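Local coordinates for putative branched chain amino acid ABC transporter, periplasmic amino acid-binding protein (Brucella ovis, PDB 4XFK), which probably binds branched-chain and other small amino acids in the periplasm as the solute-binding component of an ABC-type amino-acid transport system, at residues V355-S360 / Y372-F377; K238-T243 / E260-S265; N269-G274 / K361-K366; I140-V145 / T215-N220. The protein carries 1 engineered substitution. All blocks are in the same frame, centred on the assembly; numbering follows the deposited sequence.

Contact 1: residues V355-S360 / Y372-F377; sequences VVQEVS and YGFLPF
Glu-358 and Leu-375 form a mutual pair of backbone hydrogen bonds, each N to the other's O at 2.8 Å, and Ser-360 and Gly-373 repeat the pattern at the end nearest the connecting loop. A fifth bond, Phe-377 N to Val-356 O (2.9 Å), is nearly straight. Between these rungs, Gln-357 faces Pro-376 and Val-359 faces Phe-374 as non-hydrogen-bonded pairs of an antiparallel ladder. The Gln-357 amide turns back along its own strand, NE2 donating to Val-355 O at 3.0 Å, while OE1 takes a bond from Asn-269. Phe-377 has its CG wedged between the backbone N and the carbonyl carbon (chi1 64°), and its ring lies back across the partner strand: one face sits over Val-356 O, the edge meets Glu-358 N, and CZ presses on Val-356 CG1 at 3.4 Å. On the face carrying Gln-357, Val-359 divides its branches, CG1 touching Tyr-372 CB (3.6 Å) and CG2 touching Phe-374 CE2 (3.7 Å). Strand 263-266 pairs with the other edge of 355-360. Five backbone bonds thus satisfy polar atoms facing each other here; Val-359 and Phe-374 form the apolar part of one face, while Leu-375 shares the other with Glu-358 and Ser-360.

Contact 2: residues K238-T243 / E260-S265; sequences KAKFAT and EGHIVS
Lys-240 bends at its second torsion (chi2 -57°), which carries CD over one face of the His-262 imidazole. CD stands 3.7 Å from the ring centroid, a CH-pi contact, and the extended remainder of the chain delivers NZ to Glu-260 O at 2.8 Å, nearly in line with that carbonyl. His-262 has CG anti to its own carbonyl carbon (chi1 -58°), and its ring edge is turned to the neighbouring strand. There ND1 accepts from Phe-241 N at 2.9 Å, with the donor close to the ring plane. Accepting there is consistent with an unprotonated ND1 and a proton on NE2, which makes a weak bond to Ile-258 O. The side chain thereby takes a backbone N-H just ahead of the first ladder bond, Ile-263 N to Phe-241 O (2.9 Å). Thr-243 grips Ile-263 O twice, through N and through OG1, each at 2.9 Å. The same hydroxyl oxygen lies 3.4 Å from Val-264 CG2 and also accepts from Leu-246 N. Ser-265 N to Thr-243 O continues the ladder. Phe-241 and His-262 run side by side with their rings oblique, and both touch Met-229 of helix 223-235. Parallel strands 240-243 and 263-266, joined through helix 251-255, form a beta-alpha-beta crossover in the central sheet of one lobe, the arrangement expected of a periplasmic binding protein.

Contact 3: residues N269-G274 / K361-K366; sequences NPEANG and KKARIK
Glu-271, in a type I turn that runs from Asn-269 to Ala-272 and closes with Ala-272 N to Asn-269 O, reaches across to the irregular backbone of 361-366. The turn is reinforced by an Asx turn in which Asn-269 OD1 accepts from Glu-271 N at 2.9 Å. The glutamate chain is extended beyond CG (chi2 177°), and its OE1 takes Arg-364 N at 2.8 Å. That N-H points almost straight at the oxygen but comes from above the carboxylate plane. Three waters complete the grip. One donates to Glu-271 OE2 at 2.6 Å and also to Lys-362 O; a second donates to OE1 and accepts from Ile-365 N; a third lies between OE2 and Arg-364 NE, in the plane of the guanidinium, at 2.8 Å from NE. The guanidinium is linked to the carboxylate through this third water, with Glu-271 OE2 and Arg-364 NE 4.9 Å apart, and the two flat groups stand 77° from each other. The aliphatic start of Arg-364 nevertheless packs on the acid, CB lying 3.6 Å from Glu-271 OE1. Beside this polar cluster, Ile-365 CG1 rests against CB and CG of the Pro-270 ring, at 3.9 Å from CB. Helix 274-288 backs the turn, Met-278 touching Pro-270, Glu-271 and Arg-364. The arrangement is a surface loop-to-loop contact: an Asx-stabilised type I turn leading into a helix presents one carboxylate to the backbone N-H of Arg-364, and through water to that of Ile-365, in the connection between two antiparallel strands.

Contact 4: residues I140-V145 / T215-N220; sequences IRFKTV and TVFTGN. Engineered in segment 140-145: Arg-141 (natural residue His).
Phe-142 and Phe-217 meet where helix 138-152 packs against strand 215-218 of the mixed sheet, an alpha/beta layer within one lobe of the periplasmic binding protein fold. The two side chains slide past each other in opposite directions, and CD1 of Phe-142 touches CD1 of Phe-217 at 4.0 Å. Phe-142 has CG anti to its carbonyl carbon (chi1 -72°), and the far end of its ring reaches the backbone of Thr-218. One turn further along the helix, Val-145 CG1 comes to the edge of the Phe-217 ring, 4.1 Å from CE1. Over one face of that ring, Thr-215 CG2 of the same strand lies above the centre, 4.0 Å from the plane. Val-172, Thr-175 and Val-176 of helix 167-184 touch Phe-142, and Val-176 also touches Phe-217. The helix is tied to the sheet beyond this pair by Thr-144 OG1, which bonds to Ser-265 OG and to Ile-140 O within its own turn. Arg-141, an engineered residue, makes a salt bridge to Glu-118. Thr-218 OG1 accepts from Asn-220 N in an ST turn and bonds to Ile-162 O; in the same residue, Thr-218 O meets the edge of the Phe-142 ring, 3.4 Å from CZ.

Contacts 1, 2 and 4 reach one mixed sheet, whose strands 215-218, 240-243, 263-266, 350-360 and 373-380 lie side by side in that order. Contact 2 is a buried parallel pair, contact 1 a partly buried antiparallel one, and they join through Gln-357 N to Val-264 O and Val-359 N to His-262 O. Contact 4 is wholly buried and largely apolar, helix on strand without a polar bond between its segments, yet meets contact 2 through Thr-144 and Ser-265. Contact 3, at the surface, relies on a carboxylate and waters; Asn-269 ties it to contact 1 by bonding to Gln-357 OE1 and Phe-374 O. Contacts 3 and 4 do not touch.

Contact 1: residues V355-S360 / Y372-F377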
# COMPACT_ATOMS: atom_id res chain seq x y z
N VAL A 355 1.56 8.32 -9.12
CA VAL A 355 2.09 8.26 -10.47
C VAL A 355 1.40 7.15 -11.23
O VAL A 355 1.43 5.99 -10.83
CB VAL A 355 3.60 7.94 -10.44
CG1 VAL A 355 4.20 8.08 -11.83
CG2 VAL A 355 4.28 8.85 -9.47
N VAL A 356 0.77 7.52 -12.35
CA VAL A 356 0.12 6.54 -13.20
C VAL A 356 1.09 6.12 -14.30
O VAL A 356 1.76 6.97 -14.90
CB VAL A 356 -1.20 7.08 -13.79
CG1 VAL A 356 -2.01 5.93 -14.35
CG2 VAL A 356 -2.00 7.79 -12.69
N GLN A 357 1.18 4.81 -14.52
CA GLN A 357 2.26 4.20 -15.28
C GLN A 357 1.73 3.17 -16.26
O GLN A 357 0.75 2.47 -15.97
CB GLN A 357 3.23 3.51 -14.33
CG GLN A 357 3.87 4.43 -13.30
CD GLN A 357 4.28 3.70 -12.04
OE1 GLN A 357 5.18 2.86 -12.06
NE2 GLN A 357 3.63 4.02 -10.92
N GLU A 358 2.39 3.05 -17.42
CA GLU A 358 2.01 2.07 -18.43
C GLU A 358 3.14 1.08 -18.66
O GLU A 358 4.31 1.43 -18.54
CB GLU A 358 1.67 2.78 -19.75
CG GLU A 358 2.84 3.55 -20.35
CD GLU A 358 2.48 4.25 -21.64
OE1 GLU A 358 2.22 3.55 -22.64
OE2 GLU A 358 2.45 5.49 -21.65
N VAL A 359 2.79 -0.16 -18.98
CA VAL A 359 3.81 -1.15 -19.32
C VAL A 359 4.32 -0.87 -20.73
O VAL A 359 3.53 -0.84 -21.68
CB VAL A 359 3.27 -2.58 -19.21
CG1 VAL A 359 4.35 -3.59 -19.57
CG2 VAL A 359 2.73 -2.82 -17.79
N SER A 360 5.62 -0.66 -20.86
CA SER A 360 6.21 -0.16 -22.10
C SER A 360 7.67 -0.56 -22.21
O SER A 360 8.37 -0.65 -21.21
CB SER A 360 6.11 1.37 -22.13
OG SER A 360 6.82 1.91 -23.23
N TYR A 372 10.00 -5.11 -21.08
CA TYR A 372 9.02 -4.12 -20.63
C TYR A 372 9.25 -3.70 -19.19
O TYR A 372 9.68 -4.50 -18.36
CB TYR A 372 7.61 -4.68 -20.75
CG TYR A 372 7.16 -4.92 -22.18
CD1 TYR A 372 7.45 -6.12 -22.84
CD2 TYR A 372 6.46 -3.95 -22.87
CE1 TYR A 372 7.05 -6.33 -24.15
CE2 TYR A 372 6.05 -4.15 -24.17
CZ TYR A 372 6.35 -5.34 -24.81
OH TYR A 372 5.93 -5.51 -26.11
N GLY A 373 8.92 -2.45 -18.88
CA GLY A 373 8.84 -2.01 -17.50
C GLY A 373 7.73 -0.98 -17.36
O GLY A 373 6.98 -0.72 -18.31
N PHE A 374 7.64 -0.38 -16.19
CA PHE A 374 6.63 0.62 -15.91
C PHE A 374 7.14 2.01 -16.24
O PHE A 374 8.14 2.46 -15.70
CB PHE A 374 6.16 0.48 -14.47
CG PHE A 374 5.39 -0.79 -14.23
CD1 PHE A 374 6.04 -1.96 -13.88
CD2 PHE A 374 4.02 -0.83 -14.44
CE1 PHE A 374 5.33 -3.15 -13.71
CE2 PHE A 374 3.31 -2.01 -14.26
CZ PHE A 374 3.97 -3.17 -13.89
N LEU A 375 6.45 2.67 -17.16
CA LEU A 375 6.82 3.99 -17.64
C LEU A 375 5.78 4.98 -17.12
O LEU A 375 4.59 4.82 -17.39
CB LEU A 375 6.82 4.01 -19.17
CG LEU A 375 7.19 5.33 -19.84
CD1 LEU A 375 8.68 5.54 -19.80
CD2 LEU A 375 6.67 5.38 -21.28
N PRO A 376 6.23 6.00 -16.37
CA PRO A 376 5.27 6.98 -15.84
C PRO A 376 4.73 7.90 -16.93
O PRO A 376 5.50 8.30 -17.81
CB PRO A 376 6.12 7.78 -14.84
CG PRO A 376 7.51 7.70 -15.38
CD PRO A 376 7.63 6.36 -16.06
N PHE A 377 3.45 8.25 -16.87
CA PHE A 377 2.89 9.20 -17.83
C PHE A 377 2.07 10.34 -17.22
O PHE A 377 1.73 11.30 -17.91
CB PHE A 377 2.11 8.50 -18.96
CG PHE A 377 0.89 7.76 -18.49
CD1 PHE A 377 -0.32 8.43 -18.30
CD2 PHE A 377 0.92 6.39 -18.29
CE1 PHE A 377 -1.45 7.75 -17.89
CE2 PHE A 377 -0.20 5.70 -17.88
CZ PHE A 377 -1.40 6.38 -17.70

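Contact 2: residues K238-T243 / E260-S265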
# COMPACT_ATOMS: atom_id res chain seq x y z
N LYS A 238 -7.56 -8.61 -25.24
CA LYS A 238 -7.26 -7.31 -25.84
C LYS A 238 -7.41 -6.15 -24.87
O LYS A 238 -6.68 -5.15 -24.98
CB LYS A 238 -8.12 -7.08 -27.09
CG LYS A 238 -7.81 -8.05 -28.22
CD LYS A 238 -8.44 -7.60 -29.52
CE LYS A 238 -8.03 -8.51 -30.67
NZ LYS A 238 -6.55 -8.63 -30.78
N ALA A 239 -8.35 -6.27 -23.93
CA ALA A 239 -8.56 -5.23 -22.92
C ALA A 239 -7.30 -5.04 -22.10
O ALA A 239 -6.50 -5.96 -21.92
CB ALA A 239 -9.72 -5.59 -22.01
N LYS A 240 -7.12 -3.83 -21.59
CA LYS A 240 -5.98 -3.57 -20.72
C LYS A 240 -6.43 -3.46 -19.27
O LYS A 240 -7.48 -2.89 -18.97
CB LYS A 240 -5.23 -2.32 -21.17
CG LYS A 240 -4.62 -2.46 -22.56
CD LYS A 240 -3.66 -3.65 -22.65
CE LYS A 240 -3.25 -3.96 -24.09
NZ LYS A 240 -2.39 -5.19 -24.14
N PHE A 241 -5.65 -4.05 -18.37
CA PHE A 241 -5.93 -3.96 -16.95
C PHE A 241 -5.54 -2.59 -16.40
O PHE A 241 -4.51 -2.03 -16.76
CB PHE A 241 -5.17 -5.05 -16.19
CG PHE A 241 -5.71 -6.44 -16.41
CD1 PHE A 241 -6.76 -6.93 -15.64
CD2 PHE A 241 -5.16 -7.26 -17.37
CE1 PHE A 241 -7.25 -8.21 -15.85
CE2 PHE A 241 -5.65 -8.55 -17.58
CZ PHE A 241 -6.69 -9.02 -16.82
N ALA A 242 -6.40 -2.05 -15.54
CA ALA A 242 -6.10 -0.83 -14.80
C ALA A 242 -6.08 -1.22 -13.33
O ALA A 242 -7.10 -1.63 -12.78
CB ALA A 242 -7.15 0.23 -15.08
N THR A 243 -4.90 -1.10 -12.72
CA THR A 243 -4.65 -1.80 -11.47
C THR A 243 -4.02 -0.94 -10.40
O THR A 243 -3.53 0.17 -10.67
CB THR A 243 -3.67 -2.98 -11.69
OG1 THR A 243 -2.35 -2.47 -11.90
CG2 THR A 243 -4.11 -3.86 -12.86
N GLU A 260 2.27 -5.18 -23.22
CA GLU A 260 2.22 -3.75 -23.53
C GLU A 260 0.88 -3.12 -23.13
O GLU A 260 -0.18 -3.66 -23.41
CB GLU A 260 2.48 -3.52 -25.02
CG GLU A 260 2.53 -2.04 -25.44
CD GLU A 260 2.68 -1.85 -26.94
OE1 GLU A 260 2.71 -2.85 -27.69
OE2 GLU A 260 2.77 -0.69 -27.39
N GLY A 261 0.95 -1.98 -22.44
CA GLY A 261 -0.21 -1.12 -22.32
C GLY A 261 -1.08 -1.26 -21.09
O GLY A 261 -2.04 -0.50 -20.92
N HIS A 262 -0.78 -2.22 -20.23
CA HIS A 262 -1.48 -2.31 -18.95
C HIS A 262 -1.04 -1.20 -18.02
O HIS A 262 0.05 -0.63 -18.20
CB HIS A 262 -1.30 -3.69 -18.32
CG HIS A 262 -1.77 -4.80 -19.20
ND1 HIS A 262 -3.10 -5.16 -19.29
CD2 HIS A 262 -1.11 -5.59 -20.07
CE1 HIS A 262 -3.23 -6.14 -20.17
NE2 HIS A 262 -2.03 -6.41 -20.66
N ILE A 263 -1.88 -0.88 -17.05
CA ILE A 263 -1.73 0.35 -16.28
C ILE A 263 -1.75 0.10 -14.78
O ILE A 263 -2.46 -0.78 -14.28
CB ILE A 263 -2.90 1.34 -16.62
CG1 ILE A 263 -3.08 1.49 -18.14
CG2 ILE A 263 -2.70 2.70 -15.98
CD1 ILE A 263 -1.90 2.16 -18.84
N VAL A 264 -0.97 0.88 -14.05
CA VAL A 264 -0.98 0.84 -12.59
C VAL A 264 -0.82 2.27 -12.08
O VAL A 264 -0.20 3.10 -12.75
CB VAL A 264 0.14 -0.08 -12.03
CG1 VAL A 264 1.53 0.53 -12.26
CG2 VAL A 264 -0.07 -0.42 -10.55
N SER A 265 -1.40 2.58 -10.92
CA SER A 265 -1.16 3.85 -10.24
C SER A 265 -0.56 3.53 -8.88
O SER A 265 -1.14 2.75 -8.11
CB SER A 265 -2.46 4.63 -10.08
OG SER A 265 -2.19 5.86 -9.44

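Contact 3: residues N269-G274 / K361-K366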
# COMPACT_ATOMS: atom_id res chain seq x y z
N ASN A 269 7.67 5.89 -9.12
CA ASN A 269 8.29 5.25 -10.26
C ASN A 269 9.71 5.79 -10.32
O ASN A 269 9.93 6.97 -10.06
CB ASN A 269 7.50 5.56 -11.54
CG ASN A 269 8.13 4.95 -12.77
OD1 ASN A 269 9.14 5.45 -13.27
ND2 ASN A 269 7.54 3.88 -13.29
N PRO A 270 10.70 4.94 -10.63
CA PRO A 270 12.09 5.41 -10.65
C PRO A 270 12.34 6.64 -11.53
O PRO A 270 13.25 7.41 -11.21
CB PRO A 270 12.85 4.21 -11.24
CG PRO A 270 12.03 3.03 -10.87
CD PRO A 270 10.60 3.49 -10.87
N GLU A 271 11.57 6.82 -12.60
CA GLU A 271 11.76 7.93 -13.54
C GLU A 271 10.77 9.07 -13.34
O GLU A 271 10.71 9.98 -14.17
CB GLU A 271 11.56 7.48 -14.98
CG GLU A 271 12.35 6.30 -15.44
CD GLU A 271 11.99 5.93 -16.87
OE1 GLU A 271 11.54 4.79 -17.09
OE2 GLU A 271 12.13 6.80 -17.76
N ALA A 272 9.97 9.01 -12.29
CA ALA A 272 8.88 9.98 -12.15
C ALA A 272 9.30 11.29 -11.50
O ALA A 272 8.61 12.30 -11.65
CB ALA A 272 7.70 9.37 -11.41
N ASN A 273 10.42 11.29 -10.78
CA ASN A 273 10.87 12.51 -10.11
C ASN A 273 12.36 12.74 -10.30
O ASN A 273 13.10 12.95 -9.34
CB ASN A 273 10.50 12.50 -8.63
CG ASN A 273 10.68 13.85 -7.98
OD1 ASN A 273 10.44 14.88 -8.62
ND2 ASN A 273 11.10 13.87 -6.72
N GLY A 274 12.79 12.67 -11.55
CA GLY A 274 14.14 13.04 -11.93
C GLY A 274 15.22 12.28 -11.18
O GLY A 274 15.08 11.08 -10.90
N LYS A 361 8.13 -0.78 -23.44
CA LYS A 361 9.53 -1.06 -23.68
C LYS A 361 10.38 0.19 -23.43
O LYS A 361 11.60 0.10 -23.32
CB LYS A 361 9.76 -1.54 -25.11
CG LYS A 361 9.27 -2.94 -25.38
CD LYS A 361 9.64 -3.36 -26.79
CE LYS A 361 9.21 -4.78 -27.08
NZ LYS A 361 9.69 -5.18 -28.43
N LYS A 362 9.73 1.35 -23.36
CA LYS A 362 10.45 2.60 -23.15
C LYS A 362 10.92 2.78 -21.71
O LYS A 362 11.77 3.62 -21.45
CB LYS A 362 9.58 3.79 -23.56
CG LYS A 362 9.28 3.86 -25.06
CD LYS A 362 8.27 4.97 -25.36
CE LYS A 362 7.91 5.01 -26.84
NZ LYS A 362 7.36 3.70 -27.33
N ALA A 363 10.39 2.00 -20.77
CA ALA A 363 10.77 2.15 -19.36
C ALA A 363 12.24 1.84 -19.17
O ALA A 363 12.75 0.86 -19.71
CB ALA A 363 9.92 1.23 -18.50
N ARG A 364 12.93 2.67 -18.39
CA ARG A 364 14.35 2.46 -18.11
C ARG A 364 14.59 1.22 -17.26
O ARG A 364 15.48 0.42 -17.55
CB ARG A 364 14.95 3.68 -17.42
CG ARG A 364 16.44 3.53 -17.12
CD ARG A 364 17.07 4.87 -16.79
NE ARG A 364 16.88 5.81 -17.88
CZ ARG A 364 17.69 5.90 -18.93
NH1 ARG A 364 18.75 5.10 -19.03
NH2 ARG A 364 17.45 6.79 -19.89
N ILE A 365 13.80 1.07 -16.19
CA ILE A 365 13.91 -0.06 -15.29
C ILE A 365 12.90 -1.12 -15.74
O ILE A 365 11.69 -0.88 -15.71
CB ILE A 365 13.62 0.35 -13.83
CG1 ILE A 365 14.61 1.43 -13.36
CG2 ILE A 365 13.64 -0.86 -12.91
CD1 ILE A 365 16.04 1.07 -13.57
N LYS A 366 13.41 -2.27 -16.15
CA LYS A 366 12.58 -3.35 -16.69
C LYS A 366 11.99 -4.21 -15.59
O LYS A 366 12.58 -4.35 -14.52
CB LYS A 366 13.41 -4.23 -17.62
CG LYS A 366 14.21 -3.45 -18.65
CD LYS A 366 13.30 -2.59 -19.50
CE LYS A 366 14.06 -1.98 -20.65
NZ LYS A 366 13.16 -1.23 -21.56
O HOH W 1 12.29 6.06 -20.28
O HOH W 2 12.08 3.10 -15.06
O HOH W 3 14.96 7.79 -17.53

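Contact 4: residues I140-V145 / T215-N220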
# COMPACT_ATOMS: atom_id res chain seq x y z
N ILE A 140 -8.04 6.43 -3.45
CA ILE A 140 -6.90 7.07 -4.08
C ILE A 140 -6.41 6.25 -5.28
O ILE A 140 -6.16 6.80 -6.36
CB ILE A 140 -5.75 7.27 -3.06
CG1 ILE A 140 -6.19 8.20 -1.92
CG2 ILE A 140 -4.50 7.78 -3.77
CD1 ILE A 140 -5.20 8.27 -0.76
N ARG A 141 -6.26 4.93 -5.09
CA ARG A 141 -5.80 4.07 -6.17
C ARG A 141 -6.67 4.20 -7.42
O ARG A 141 -6.16 4.39 -8.54
CB ARG A 141 -5.82 2.59 -5.75
CG ARG A 141 -4.77 2.18 -4.72
CD ARG A 141 -3.35 2.15 -5.26
NE ARG A 141 -2.49 1.51 -4.28
CZ ARG A 141 -1.18 1.31 -4.43
NH1 ARG A 141 -0.57 1.68 -5.55
NH2 ARG A 141 -0.49 0.74 -3.46
N PHE A 142 -7.98 4.09 -7.25
CA PHE A 142 -8.84 3.91 -8.41
C PHE A 142 -9.34 5.18 -9.05
O PHE A 142 -9.59 5.21 -10.25
CB PHE A 142 -9.86 2.78 -8.19
CG PHE A 142 -9.20 1.45 -8.23
CD1 PHE A 142 -8.99 0.81 -9.45
CD2 PHE A 142 -8.63 0.91 -7.08
CE1 PHE A 142 -8.29 -0.38 -9.50
CE2 PHE A 142 -7.92 -0.28 -7.13
CZ PHE A 142 -7.73 -0.92 -8.34
N LYS A 143 -9.42 6.26 -8.28
CA LYS A 143 -9.62 7.58 -8.87
C LYS A 143 -8.42 7.94 -9.73
O LYS A 143 -8.56 8.33 -10.89
CB LYS A 143 -9.78 8.63 -7.77
CG LYS A 143 -9.64 10.05 -8.30
CD LYS A 143 -9.51 11.08 -7.17
CE LYS A 143 -8.11 11.09 -6.55
NZ LYS A 143 -7.97 10.15 -5.40
N THR A 144 -7.22 7.81 -9.16
CA THR A 144 -6.03 8.22 -9.90
C THR A 144 -5.77 7.37 -11.14
O THR A 144 -5.42 7.92 -12.18
CB THR A 144 -4.74 8.34 -9.03
OG1 THR A 144 -4.43 7.08 -8.43
CG2 THR A 144 -4.90 9.40 -7.93
N VAL A 145 -5.94 6.06 -11.05
CA VAL A 145 -5.66 5.23 -12.21
C VAL A 145 -6.62 5.57 -13.36
O VAL A 145 -6.20 5.70 -14.52
CB VAL A 145 -5.62 3.70 -11.90
CG1 VAL A 145 -7.02 3.09 -11.77
CG2 VAL A 145 -4.81 2.97 -12.95
N THR A 215 -11.21 -1.65 -20.68
CA THR A 215 -10.44 -1.60 -19.44
C THR A 215 -10.99 -2.60 -18.46
O THR A 215 -12.21 -2.75 -18.33
CB THR A 215 -10.54 -0.20 -18.81
OG1 THR A 215 -10.19 0.79 -19.79
CG2 THR A 215 -9.62 -0.07 -17.60
N VAL A 216 -10.09 -3.30 -17.77
CA VAL A 216 -10.47 -4.18 -16.67
C VAL A 216 -9.88 -3.61 -15.38
O VAL A 216 -8.66 -3.65 -15.18
CB VAL A 216 -9.96 -5.61 -16.88
CG1 VAL A 216 -10.39 -6.49 -15.70
CG2 VAL A 216 -10.47 -6.16 -18.21
N PHE A 217 -10.72 -3.06 -14.51
CA PHE A 217 -10.25 -2.56 -13.23
C PHE A 217 -10.12 -3.70 -12.23
O PHE A 217 -11.06 -4.48 -12.06
CB PHE A 217 -11.23 -1.54 -12.66
CG PHE A 217 -11.27 -0.23 -13.41
CD1 PHE A 217 -10.24 0.69 -13.28
CD2 PHE A 217 -12.35 0.08 -14.22
CE1 PHE A 217 -10.28 1.90 -13.97
CE2 PHE A 217 -12.39 1.28 -14.91
CZ PHE A 217 -11.36 2.19 -14.78
N THR A 218 -8.97 -3.79 -11.56
CA THR A 218 -8.81 -4.81 -10.54
C THR A 218 -7.81 -4.41 -9.47
O THR A 218 -6.74 -3.88 -9.77
CB THR A 218 -8.40 -6.19 -11.15
OG1 THR A 218 -8.27 -7.15 -10.10
CG2 THR A 218 -7.09 -6.11 -11.93
N GLY A 219 -8.18 -4.68 -8.22
CA GLY A 219 -7.28 -4.55 -7.09
C GLY A 219 -6.60 -5.86 -6.71
O GLY A 219 -6.03 -5.96 -5.63
N ASN A 220 -6.65 -6.86 -7.59
CA ASN A 220 -6.07 -8.16 -7.27
C ASN A 220 -4.56 -8.08 -7.07
O ASN A 220 -3.89 -7.18 -7.59
CB ASN A 220 -6.40 -9.19 -8.35
CG ASN A 220 -7.86 -9.62 -8.33
OD1 ASN A 220 -8.69 -9.02 -7.64
ND2 ASN A 220 -8.16 -10.68 -9.06